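Local atomic coordinates of 6-carboxyhexanoate--coa ligase (Bacillus subtilis, PDB entry 5FLG), a protein that belongs to the 6-carboxyhexanoate--CoA ligase family and is modelled here with phosphoaminophosphonic acid-adenylate ester, magnesium ions and pimelic acid bound. Residues D199-Y204 with K219-E224; H82-S87 with G211-T216; E5-S10 with F66-E71. One frame throughout, in Å; residues are numbered along the deposited sequence.

Interaction 1. Residues D199-Y204 with K219-E224. With PML (pimelic acid), chain C.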
loop_
_atom_site.group_PDB
_atom_site.type_symbol
_atom_site.label_atom_id
_atom_site.label_comp_id
_atom_site.label_asym_id
_atom_site.label_seq_id
_atom_site.Cartn_x
_atom_site.Cartn_y
_atom_site.Cartn_z
ATOM N N ASP A 199 -17.139 12.153 -16.180
ATOM C CA ASP A 199 -18.382 12.742 -15.693
ATOM C C ASP A 199 -18.079 14.044 -14.967
ATOM O O ASP A 199 -18.919 14.540 -14.220
ATOM C CB ASP A 199 -19.098 11.779 -14.759
ATOM C CG ASP A 199 -18.169 11.222 -13.683
ATOM O OD1 ASP A 199 -16.906 11.329 -13.795
ATOM O OD2 ASP A 199 -18.712 10.719 -12.690
ATOM N N TYR A 200 -16.945 14.669 -15.296
ATOM C CA TYR A 200 -16.626 15.978 -14.714
ATOM C C TYR A 200 -15.799 16.838 -15.656
ATOM O O TYR A 200 -14.682 16.451 -16.049
ATOM C CB TYR A 200 -15.884 15.774 -13.411
ATOM C CG TYR A 200 -15.887 16.987 -12.537
ATOM C CD1 TYR A 200 -17.000 17.309 -11.763
ATOM C CD2 TYR A 200 -14.806 17.878 -12.551
ATOM C CE1 TYR A 200 -17.007 18.427 -10.947
ATOM C CE2 TYR A 200 -14.836 19.044 -11.805
ATOM C CZ TYR A 200 -15.927 19.319 -11.007
ATOM O OH TYR A 200 -15.902 20.420 -10.193
ATOM N N ILE A 201 -16.402 17.933 -16.122
ATOM C CA ILE A 201 -15.839 18.706 -17.230
ATOM C C ILE A 201 -15.254 20.058 -16.827
ATOM O O ILE A 201 -14.691 20.779 -17.659
ATOM C CB ILE A 201 -16.875 18.914 -18.331
ATOM C CG1 ILE A 201 -18.026 19.784 -17.827
ATOM C CG2 ILE A 201 -17.406 17.576 -18.805
ATOM C CD1 ILE A 201 -18.900 20.312 -18.944
ATOM N N THR A 202 -15.400 20.408 -15.555
ATOM C CA THR A 202 -14.746 21.606 -15.015
ATOM C C THR A 202 -13.275 21.403 -14.797
ATOM O O THR A 202 -12.832 20.297 -14.470
ATOM C CB THR A 202 -15.365 22.033 -13.703
ATOM O OG1 THR A 202 -16.756 22.276 -13.909
ATOM C CG2 THR A 202 -14.717 23.286 -13.176
ATOM N N GLY A 203 -12.494 22.414 -15.195
ATOM C CA GLY A 203 -11.063 22.416 -14.934
ATOM C C GLY A 203 -10.635 23.779 -14.436
ATOM O O GLY A 203 -11.461 24.551 -13.948
ATOM N N TYR A 204 -9.335 24.093 -14.551
ATOM C CA TYR A 204 -8.853 25.351 -14.052
ATOM C C TYR A 204 -7.458 25.675 -14.581
ATOM O O TYR A 204 -6.795 24.848 -15.193
ATOM C CB TYR A 204 -8.802 25.380 -12.516
ATOM C CG TYR A 204 -7.740 24.468 -11.871
ATOM C CD1 TYR A 204 -6.439 24.897 -11.698
ATOM C CD2 TYR A 204 -8.066 23.182 -11.431
ATOM C CE1 TYR A 204 -5.500 24.103 -11.128
ATOM C CE2 TYR A 204 -7.144 22.413 -10.758
ATOM C CZ TYR A 204 -5.828 22.857 -10.690
ATOM O OH TYR A 204 -4.867 22.118 -10.042
ATOM N N LYS A 219 -13.826 20.232 -21.484
ATOM C CA LYS A 219 -13.881 19.088 -22.400
ATOM C C LYS A 219 -15.328 18.585 -22.434
ATOM O O LYS A 219 -16.154 19.081 -21.683
ATOM C CB LYS A 219 -13.008 17.969 -21.877
ATOM C CG LYS A 219 -13.468 17.439 -20.527
ATOM C CD LYS A 219 -12.901 16.052 -20.277
ATOM C CE LYS A 219 -13.364 15.491 -18.951
ATOM N NZ LYS A 219 -12.804 14.124 -18.765
ATOM N N GLU A 220 -15.588 17.520 -23.188
ATOM C CA GLU A 220 -16.947 16.991 -23.326
ATOM C C GLU A 220 -17.191 15.898 -22.299
ATOM O O GLU A 220 -16.297 15.124 -21.980
ATOM C CB GLU A 220 -17.182 16.418 -24.730
ATOM C CG GLU A 220 -17.072 17.429 -25.861
ATOM C CD GLU A 220 -18.220 18.431 -25.925
ATOM O OE1 GLU A 220 -19.162 18.362 -25.112
ATOM O OE2 GLU A 220 -18.163 19.335 -26.783
ATOM N N TYR A 221 -18.416 15.821 -21.800
ATOM C CA TYR A 221 -18.852 14.651 -21.045
ATOM C C TYR A 221 -18.496 13.351 -21.740
ATOM O O TYR A 221 -18.544 13.270 -22.959
ATOM C CB TYR A 221 -20.349 14.724 -20.782
ATOM C CG TYR A 221 -20.658 15.591 -19.597
ATOM C CD1 TYR A 221 -20.307 15.189 -18.320
ATOM C CD2 TYR A 221 -21.185 16.862 -19.768
ATOM C CE1 TYR A 221 -20.504 16.015 -17.238
ATOM C CE2 TYR A 221 -21.447 17.667 -18.679
ATOM C CZ TYR A 221 -21.085 17.237 -17.427
ATOM O OH TYR A 221 -21.274 18.050 -16.349
ATOM N N GLY A 222 -18.047 12.367 -20.972
ATOM C CA GLY A 222 -17.803 11.032 -21.508
ATOM C C GLY A 222 -16.400 10.795 -22.010
ATOM O O GLY A 222 -16.066 9.683 -22.381
ATOM N N THR A 223 -15.563 11.823 -22.067
ATOM C CA THR A 223 -14.183 11.593 -22.518
ATOM C C THR A 223 -13.285 11.395 -21.300
ATOM O O THR A 223 -13.570 11.885 -20.206
ATOM C CB THR A 223 -13.658 12.774 -23.346
ATOM O OG1 THR A 223 -13.722 13.960 -22.547
ATOM C CG2 THR A 223 -14.515 12.989 -24.587
ATOM N N GLU A 224 -12.233 10.606 -21.465
ATOM C CA GLU A 224 -11.361 10.290 -20.358
ATOM C C GLU A 224 -9.970 10.916 -20.450
ATOM O O GLU A 224 -9.035 10.405 -19.847
ATOM C CB GLU A 224 -11.234 8.796 -20.239
ATOM C CG GLU A 224 -12.528 8.119 -19.823
ATOM C CD GLU A 224 -12.278 6.697 -19.350
ATOM O OE1 GLU A 224 -11.268 6.093 -19.791
ATOM O OE2 GLU A 224 -13.054 6.202 -18.501
HETATM C C1 PML C . -12.778 22.298 -9.665
HETATM O O11 PML C . -12.413 23.437 -9.225
HETATM O O12 PML C . -14.017 21.973 -9.681
HETATM C C2 PML C . -11.755 21.536 -10.529
HETATM C C3 PML C . -11.419 20.110 -10.125
HETATM C C4 PML C . -11.059 19.200 -11.313
HETATM C C5 PML C . -9.761 18.430 -11.158
HETATM C C6 PML C . -9.866 16.938 -11.463
HETATM C C7 PML C . -10.871 16.231 -10.550
HETATM O O71 PML C . -10.695 16.268 -9.309
HETATM O O72 PML C . -11.780 15.533 -11.065
HETATM O O HOH W 1 -18.923 18.534 -14.768
#

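Interaction 2. Residues H82-S87 with G211-T216. With PML (pimelic acid), chain C.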
loop_
_atom_site.group_PDB
_atom_site.type_symbol
_atom_site.label_atom_id
_atom_site.label_comp_id
_atom_site.label_asym_id
_atom_site.label_seq_id
_atom_site.Cartn_x
_atom_site.Cartn_y
_atom_site.Cartn_z
ATOM N N HIS A 82 -11.842 32.228 -8.506
ATOM C CA HIS A 82 -12.831 32.862 -9.366
ATOM C C HIS A 82 -13.384 31.805 -10.342
ATOM O O HIS A 82 -12.641 30.947 -10.849
ATOM C CB HIS A 82 -12.196 34.023 -10.148
ATOM C CG HIS A 82 -13.167 34.738 -11.041
ATOM N ND1 HIS A 82 -14.329 35.310 -10.569
ATOM C CD2 HIS A 82 -13.215 34.854 -12.389
ATOM C CE1 HIS A 82 -15.063 35.728 -11.586
ATOM N NE2 HIS A 82 -14.402 35.479 -12.700
ATOM N N THR A 83 -14.708 31.773 -10.470
ATOM C CA THR A 83 -15.355 30.835 -11.346
ATOM C C THR A 83 -15.736 31.509 -12.648
ATOM O O THR A 83 -16.493 32.457 -12.666
ATOM C CB THR A 83 -16.620 30.208 -10.709
ATOM O OG1 THR A 83 -16.253 29.505 -9.515
ATOM C CG2 THR A 83 -17.244 29.235 -11.683
ATOM N N ASN A 84 -15.164 31.026 -13.745
ATOM C CA ASN A 84 -15.502 31.523 -15.059
ATOM C C ASN A 84 -16.499 30.585 -15.673
ATOM O O ASN A 84 -16.147 29.465 -16.066
ATOM C CB ASN A 84 -14.255 31.551 -15.942
ATOM C CG ASN A 84 -13.149 32.395 -15.346
ATOM O OD1 ASN A 84 -13.182 33.603 -15.451
ATOM N ND2 ASN A 84 -12.233 31.760 -14.621
ATOM N N GLU A 85 -17.703 31.089 -15.881
ATOM C CA GLU A 85 -18.783 30.297 -16.487
ATOM C C GLU A 85 -18.637 30.400 -17.991
ATOM O O GLU A 85 -18.626 31.485 -18.538
ATOM C CB GLU A 85 -20.149 30.856 -16.069
ATOM C CG GLU A 85 -20.294 31.042 -14.571
ATOM C CD GLU A 85 -20.821 29.793 -13.882
ATOM O OE1 GLU A 85 -21.313 28.886 -14.583
ATOM O OE2 GLU A 85 -20.736 29.703 -12.640
ATOM N N VAL A 86 -18.517 29.272 -18.658
ATOM C CA VAL A 86 -18.477 29.260 -20.092
ATOM C C VAL A 86 -19.516 28.264 -20.593
ATOM O O VAL A 86 -20.084 27.514 -19.814
ATOM C CB VAL A 86 -17.078 28.883 -20.617
ATOM C CG1 VAL A 86 -16.046 29.933 -20.196
ATOM C CG2 VAL A 86 -16.685 27.510 -20.099
ATOM N N SER A 87 -19.799 28.288 -21.885
ATOM C CA SER A 87 -20.930 27.545 -22.429
ATOM C C SER A 87 -20.512 26.274 -23.164
ATOM O O SER A 87 -21.351 25.431 -23.488
ATOM C CB SER A 87 -21.676 28.466 -23.373
ATOM O OG SER A 87 -21.828 29.744 -22.772
ATOM N N GLY A 211 -4.576 33.677 -9.178
ATOM C CA GLY A 211 -5.137 32.676 -8.279
ATOM C C GLY A 211 -5.650 31.412 -8.975
ATOM O O GLY A 211 -5.058 30.930 -9.947
ATOM N N TYR A 212 -6.783 30.912 -8.500
ATOM C CA TYR A 212 -7.397 29.654 -8.995
ATOM C C TYR A 212 -8.619 29.986 -9.828
ATOM O O TYR A 212 -9.672 30.374 -9.298
ATOM C CB TYR A 212 -7.798 28.789 -7.816
ATOM C CG TYR A 212 -8.371 27.395 -8.141
ATOM C CD1 TYR A 212 -7.521 26.318 -8.321
ATOM C CD2 TYR A 212 -9.705 27.122 -7.929
ATOM C CE1 TYR A 212 -7.992 25.032 -8.434
ATOM C CE2 TYR A 212 -10.220 25.829 -8.089
ATOM C CZ TYR A 212 -9.353 24.792 -8.339
ATOM O OH TYR A 212 -9.801 23.525 -8.544
ATOM N N GLN A 213 -8.454 29.899 -11.144
ATOM C CA GLN A 213 -9.452 30.346 -12.087
ATOM C C GLN A 213 -10.171 29.128 -12.619
ATOM O O GLN A 213 -9.643 28.431 -13.469
ATOM C CB GLN A 213 -8.795 31.113 -13.232
ATOM C CG GLN A 213 -8.194 32.449 -12.816
ATOM C CD GLN A 213 -9.234 33.546 -12.684
ATOM O OE1 GLN A 213 -10.288 33.524 -13.333
ATOM N NE2 GLN A 213 -8.959 34.503 -11.817
ATOM N N ARG A 214 -11.332 28.802 -12.031
ATOM C CA ARG A 214 -12.088 27.656 -12.489
ATOM C C ARG A 214 -12.721 27.966 -13.829
ATOM O O ARG A 214 -13.260 29.035 -14.021
ATOM C CB ARG A 214 -13.203 27.327 -11.472
ATOM C CG ARG A 214 -12.690 27.144 -10.081
ATOM C CD ARG A 214 -13.801 26.899 -9.082
ATOM N NE ARG A 214 -14.434 25.619 -9.314
ATOM C CZ ARG A 214 -15.742 25.444 -9.451
ATOM N NH1 ARG A 214 -16.558 26.477 -9.448
ATOM N NH2 ARG A 214 -16.230 24.224 -9.617
ATOM N N ILE A 215 -12.778 26.970 -14.701
ATOM C CA ILE A 215 -13.404 27.104 -15.976
ATOM C C ILE A 215 -14.414 25.954 -16.155
ATOM O O ILE A 215 -14.046 24.778 -16.150
ATOM C CB ILE A 215 -12.340 27.061 -17.080
ATOM C CG1 ILE A 215 -11.318 28.199 -16.868
ATOM C CG2 ILE A 215 -13.003 27.167 -18.431
ATOM C CD1 ILE A 215 -10.132 28.175 -17.810
ATOM N N THR A 216 -15.696 26.289 -16.277
ATOM C CA THR A 216 -16.740 25.292 -15.995
ATOM C C THR A 216 -16.935 24.231 -17.085
ATOM O O THR A 216 -17.450 23.159 -16.806
ATOM C CB THR A 216 -18.098 25.933 -15.713
ATOM O OG1 THR A 216 -18.521 26.713 -16.847
ATOM C CG2 THR A 216 -18.033 26.764 -14.472
HETATM C C1 PML C . -12.778 22.298 -9.665
HETATM O O11 PML C . -12.413 23.437 -9.225
HETATM O O12 PML C . -14.017 21.973 -9.681
HETATM C C2 PML C . -11.755 21.536 -10.529
HETATM C C3 PML C . -11.419 20.110 -10.125
HETATM C C4 PML C . -11.059 19.200 -11.313
HETATM C C5 PML C . -9.761 18.430 -11.158
HETATM C C6 PML C . -9.866 16.938 -11.463
HETATM C C7 PML C . -10.871 16.231 -10.550
HETATM O O71 PML C . -10.695 16.268 -9.309
HETATM O O72 PML C . -11.780 15.533 -11.065
#

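Interaction 3. Residues E5-S10 with F66-E71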
loop_
_atom_site.group_PDB
_atom_site.type_symbol
_atom_site.label_atom_id
_atom_site.label_comp_id
_atom_site.label_asym_id
_atom_site.label_seq_id
_atom_site.Cartn_x
_atom_site.Cartn_y
_atom_site.Cartn_z
ATOM N N GLU A 5 4.073 20.250 18.741
ATOM C CA GLU A 5 4.273 19.764 17.341
ATOM C C GLU A 5 3.611 18.387 17.143
ATOM O O GLU A 5 4.207 17.342 17.445
ATOM C CB GLU A 5 5.771 19.699 17.003
ATOM C CG GLU A 5 6.056 19.689 15.503
ATOM C CD GLU A 5 7.532 19.539 15.158
ATOM O OE1 GLU A 5 8.238 18.783 15.871
ATOM O OE2 GLU A 5 7.963 20.108 14.121
ATOM N N GLU A 6 2.372 18.400 16.649
ATOM C CA GLU A 6 1.653 17.168 16.331
ATOM C C GLU A 6 2.289 16.400 15.166
ATOM O O GLU A 6 2.792 16.992 14.213
ATOM C CB GLU A 6 0.198 17.467 16.008
ATOM C CG GLU A 6 -0.673 16.221 15.992
ATOM C CD GLU A 6 -2.155 16.542 15.863
ATOM O OE1 GLU A 6 -2.492 17.637 15.365
ATOM O OE2 GLU A 6 -2.987 15.702 16.280
ATOM N N THR A 7 2.288 15.077 15.266
ATOM C CA THR A 7 2.852 14.231 14.219
ATOM C C THR A 7 1.854 13.970 13.104
ATOM O O THR A 7 0.714 13.545 13.356
ATOM C CB THR A 7 3.362 12.914 14.804
ATOM O OG1 THR A 7 4.380 13.202 15.768
ATOM C CG2 THR A 7 3.959 12.024 13.717
ATOM N N PHE A 8 2.292 14.209 11.872
ATOM C CA PHE A 8 1.468 13.974 10.705
ATOM C C PHE A 8 1.941 12.802 9.843
ATOM O O PHE A 8 3.093 12.348 9.941
ATOM C CB PHE A 8 1.344 15.235 9.866
ATOM C CG PHE A 8 0.352 16.227 10.405
ATOM C CD1 PHE A 8 0.703 17.111 11.409
ATOM C CD2 PHE A 8 -0.940 16.285 9.886
ATOM C CE1 PHE A 8 -0.243 17.978 11.952
ATOM C CE2 PHE A 8 -1.890 17.142 10.422
ATOM C CZ PHE A 8 -1.557 17.956 11.493
ATOM N N TYR A 9 0.974 12.220 9.120
ATOM C CA TYR A 9 1.198 11.024 8.323
ATOM C C TYR A 9 0.734 11.247 6.910
ATOM O O TYR A 9 -0.328 11.815 6.687
ATOM C CB TYR A 9 0.458 9.822 8.930
ATOM C CG TYR A 9 0.995 9.412 10.269
ATOM C CD1 TYR A 9 0.673 10.131 11.398
ATOM C CD2 TYR A 9 1.888 8.365 10.392
ATOM C CE1 TYR A 9 1.192 9.814 12.630
ATOM C CE2 TYR A 9 2.392 8.007 11.631
ATOM C CZ TYR A 9 2.067 8.757 12.733
ATOM O OH TYR A 9 2.599 8.480 13.958
ATOM N N SER A 10 1.601 10.896 5.952
ATOM C CA SER A 10 1.249 10.879 4.549
ATOM C C SER A 10 0.496 9.586 4.228
ATOM O O SER A 10 0.995 8.499 4.493
ATOM C CB SER A 10 2.529 10.931 3.683
ATOM O OG SER A 10 2.195 10.847 2.306
ATOM N N PHE A 66 0.808 4.405 4.344
ATOM C CA PHE A 66 1.041 5.552 5.193
ATOM C C PHE A 66 2.421 5.543 5.786
ATOM O O PHE A 66 3.031 4.491 5.946
ATOM C CB PHE A 66 -0.051 5.721 6.277
ATOM C CG PHE A 66 0.072 4.792 7.431
ATOM C CD1 PHE A 66 1.076 4.961 8.368
ATOM C CD2 PHE A 66 -0.965 3.888 7.714
ATOM C CE1 PHE A 66 1.161 4.121 9.466
ATOM C CE2 PHE A 66 -0.952 3.135 8.874
ATOM C CZ PHE A 66 0.111 3.246 9.755
ATOM N N GLU A 67 2.935 6.745 6.017
ATOM C CA GLU A 67 4.235 6.919 6.635
ATOM C C GLU A 67 4.322 8.235 7.349
ATOM O O GLU A 67 3.727 9.222 6.944
ATOM C CB GLU A 67 5.345 6.864 5.582
ATOM C CG GLU A 67 5.378 8.100 4.698
ATOM C CD GLU A 67 6.254 7.952 3.464
ATOM O OE1 GLU A 67 7.157 7.078 3.458
ATOM O OE2 GLU A 67 6.057 8.761 2.519
ATOM N N GLU A 68 4.955 8.200 8.496
ATOM C CA GLU A 68 5.260 9.385 9.247
ATOM C C GLU A 68 6.018 10.398 8.416
ATOM O O GLU A 68 6.972 10.065 7.720
ATOM C CB GLU A 68 6.113 9.002 10.456
ATOM C CG GLU A 68 6.257 10.110 11.471
ATOM C CD GLU A 68 7.017 9.665 12.716
ATOM O OE1 GLU A 68 7.389 8.473 12.836
ATOM O OE2 GLU A 68 7.126 10.494 13.624
ATOM N N VAL A 69 5.565 11.638 8.481
ATOM C CA VAL A 69 6.312 12.747 7.911
ATOM C C VAL A 69 7.246 13.364 8.948
ATOM O O VAL A 69 6.810 13.799 10.012
ATOM C CB VAL A 69 5.347 13.797 7.353
ATOM C CG1 VAL A 69 6.106 14.956 6.729
ATOM C CG2 VAL A 69 4.457 13.135 6.321
ATOM N N HIS A 70 8.521 13.495 8.584
ATOM C CA HIS A 70 9.494 14.032 9.516
ATOM C C HIS A 70 9.740 15.527 9.339
ATOM O O HIS A 70 10.061 16.202 10.291
ATOM C CB HIS A 70 10.803 13.246 9.429
ATOM C CG HIS A 70 10.661 11.819 9.852
ATOM N ND1 HIS A 70 10.472 11.451 11.168
ATOM C CD2 HIS A 70 10.529 10.684 9.123
ATOM C CE1 HIS A 70 10.275 10.145 11.235
ATOM N NE2 HIS A 70 10.300 9.657 10.008
ATOM N N GLU A 71 9.465 16.060 8.162
ATOM C CA GLU A 71 9.661 17.483 7.891
ATOM C C GLU A 71 8.556 18.236 8.616
ATOM O O GLU A 71 7.445 17.701 8.811
ATOM C CB GLU A 71 9.600 17.754 6.381
ATOM C CG GLU A 71 10.681 17.048 5.541
ATOM C CD GLU A 71 10.506 15.532 5.424
ATOM O OE1 GLU A 71 9.354 15.032 5.352
ATOM O OE2 GLU A 71 11.534 14.820 5.455
HETATM O O HOH W 2 4.812 15.308 11.289
#

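Interaction 1. Residues D199-Y204 with K219-E224
Ile-201 faces Lys-219 with their CA atoms 5.5 Å apart, and Asp-199 comes similarly close to Tyr-221, so the loop leading into strand 203-207 runs beside a type II beta turn, Glu-220 to Thr-223. This loop-against-turn contact at the rim of the pimelic acid pocket has no direct hydrogen bond between its two segments; apolar contact and one water join them. Ile-201 has the largest share of any residue in the contact. Its CG2, anti to the carbonyl carbon, sits over the centre of the Tyr-221 ring in a CH-pi contact, 3.7 Å from the centroid and only 6° off the ring normal. CD1 of Ile-201 reaches CE2 of the same ring, the two side chains crossing at about a right angle. At the ring edge, in plane, lies the carbonyl O of Asp-199. The hydroxyl of Tyr-221 shares a water with the backbone N of Ile-201, which donates to it at 2.9 Å.

The turn is fastened from within. Gly-222 holds its third position at a phi of 91°, as is common in type II turns, and while the backbone bond from Thr-223 N to Glu-220 O is weak, Thr-223 OG1 donates to the same oxygen at 2.9 Å. Lys-219, extended beyond CG, passes CE by the carbonyl O of Tyr-200 and ends with NZ donating to Thr-223 O at 2.8 Å, from above that carbonyl plane. The ammonium also bonds the carbonyls of Asp-197 and Ser-195, tying the turn to the segment that bears the magnesium ligands. On the pocket side, Tyr-200 points its ring edge at pimelic acid, its OH donating to O12 across a very short 2.5 Å.

Interaction 2. Residues H82-S87 with G211-T216
His-82 and Asn-84 each bond, through their backbones, the two residues on either side of their register partners, Gln-213 and Ile-215, in a parallel beta ladder, strand 81-84 running beside strand 211-215 at 26° between the short segments. His-82 N donates to Tyr-212 O, and His-82 O accepts from Arg-214 N. Asn-84 repeats the pattern, its N bonding Arg-214 O at 2.8 Å and its O receiving Thr-216 N. Just beyond the strands, Thr-216 OG1 takes the place of a main-chain acceptor and receives Val-86 N at 3.1 Å, an almost straight bond of 171°.

Side-chain amides thicken the ladder on the face bearing His-82, Asn-84 and Gln-213. ND2 of Asn-84 gives one hydrogen to Gln-213 OE1 at 2.9 Å, nearly in its own amide plane, and the other to Arg-214 O from above that carbonyl's plane, so Arg-214 O is gripped by two donors from a single residue. The chain of Gln-213 bends at chi2 (-79°), and its OE1 also meets the edge of the His-82 ring at CD2.

The charged group lies on the other face, where Thr-83 and Arg-214 run side by side. NH1 of the guanidinium donates to Thr-83 OG1 at 3.0 Å in the guanidinium plane, which helps fix the group's rotation. Its NE and NH2 serve pimelic acid: NE donates to O11 at 3.0 Å and NH2 to O12 at 3.2 Å, while Tyr-212 OH adds a second bond to O11.

Within the mixed sheet, strand 81-84 is outermost and strand 203-207 flanks 211-215 on its other side. Helix 89-102 packs on Asn-84, Gln-213 and Ile-215, and helix 170-184 on Tyr-212 and Arg-214.

Interaction 3. Residues E5-S10 with F66-E71
The Tyr-9 ring meets Phe-66 and Glu-68 obliquely: its CD2 touches Phe-66 CD1 at 4.0 Å and the backbone N of Glu-68 at 3.6 Å. The Glu-68 carboxylate is turned only 25° from the plane of the Tyr-9 ring, and CB of Glu-68 lies beside CE2. With CG anti to its backbone N (chi1 -168°), Glu-68 then extends to bring OE2 against Thr-7 CG2.

Beneath these side chains lies an antiparallel ladder. Tyr-9 and Glu-68 form a non-hydrogen-bonded pair, whereas Ser-10 and Glu-67 bond reciprocally, Ser-10 N to Glu-67 O at 2.9 Å and Glu-67 N to Ser-10 O at 3.0 Å. Ser-10 O also receives a close CA-H...O contact from Phe-66. One step along, Val-69 N donates to Phe-8 O in a nearly straight bond (173°), but a water bridges the other side of the pair, accepting from Phe-8 N and donating to Val-69 O. CG2 of Val-69 packs on Ser-10 CB at 3.9 Å.

Strand 8-17 is central in a three-stranded antiparallel sheet, with 26-36 on its other side. Phe-66 and Glu-67 also pair with a strand of the second subunit, so the sheet continues across the dimer interface; there Glu-68 OE1 comes near Asp-60 OD2 of that subunit, a proximity that may raise the proton affinity of one acid. Met-40 of helix 40-52 packs on both Tyr-9 and Phe-66.

How the interactions relate
From the N terminus, interaction 3 closes first: 5-10 meets 66-71 around a loop of 55 residues that includes strand 26-36 and helix 40-52, completing the antiparallel sheet at the dimer interface. Interaction 2 then spans 123 residues to bring the edge strand 81-84 onto 211-215 of the mixed sheet. Interaction 1 opens inside that span and closes beyond it, so the two cross. They touch directly, with Gly-203 O probably bonded to Ile-215 N at 2.9 Å, and grip the same pimelic acid carboxylate. Interaction 3 stands apart, about 34 Å from each by centres, across the chain's middle.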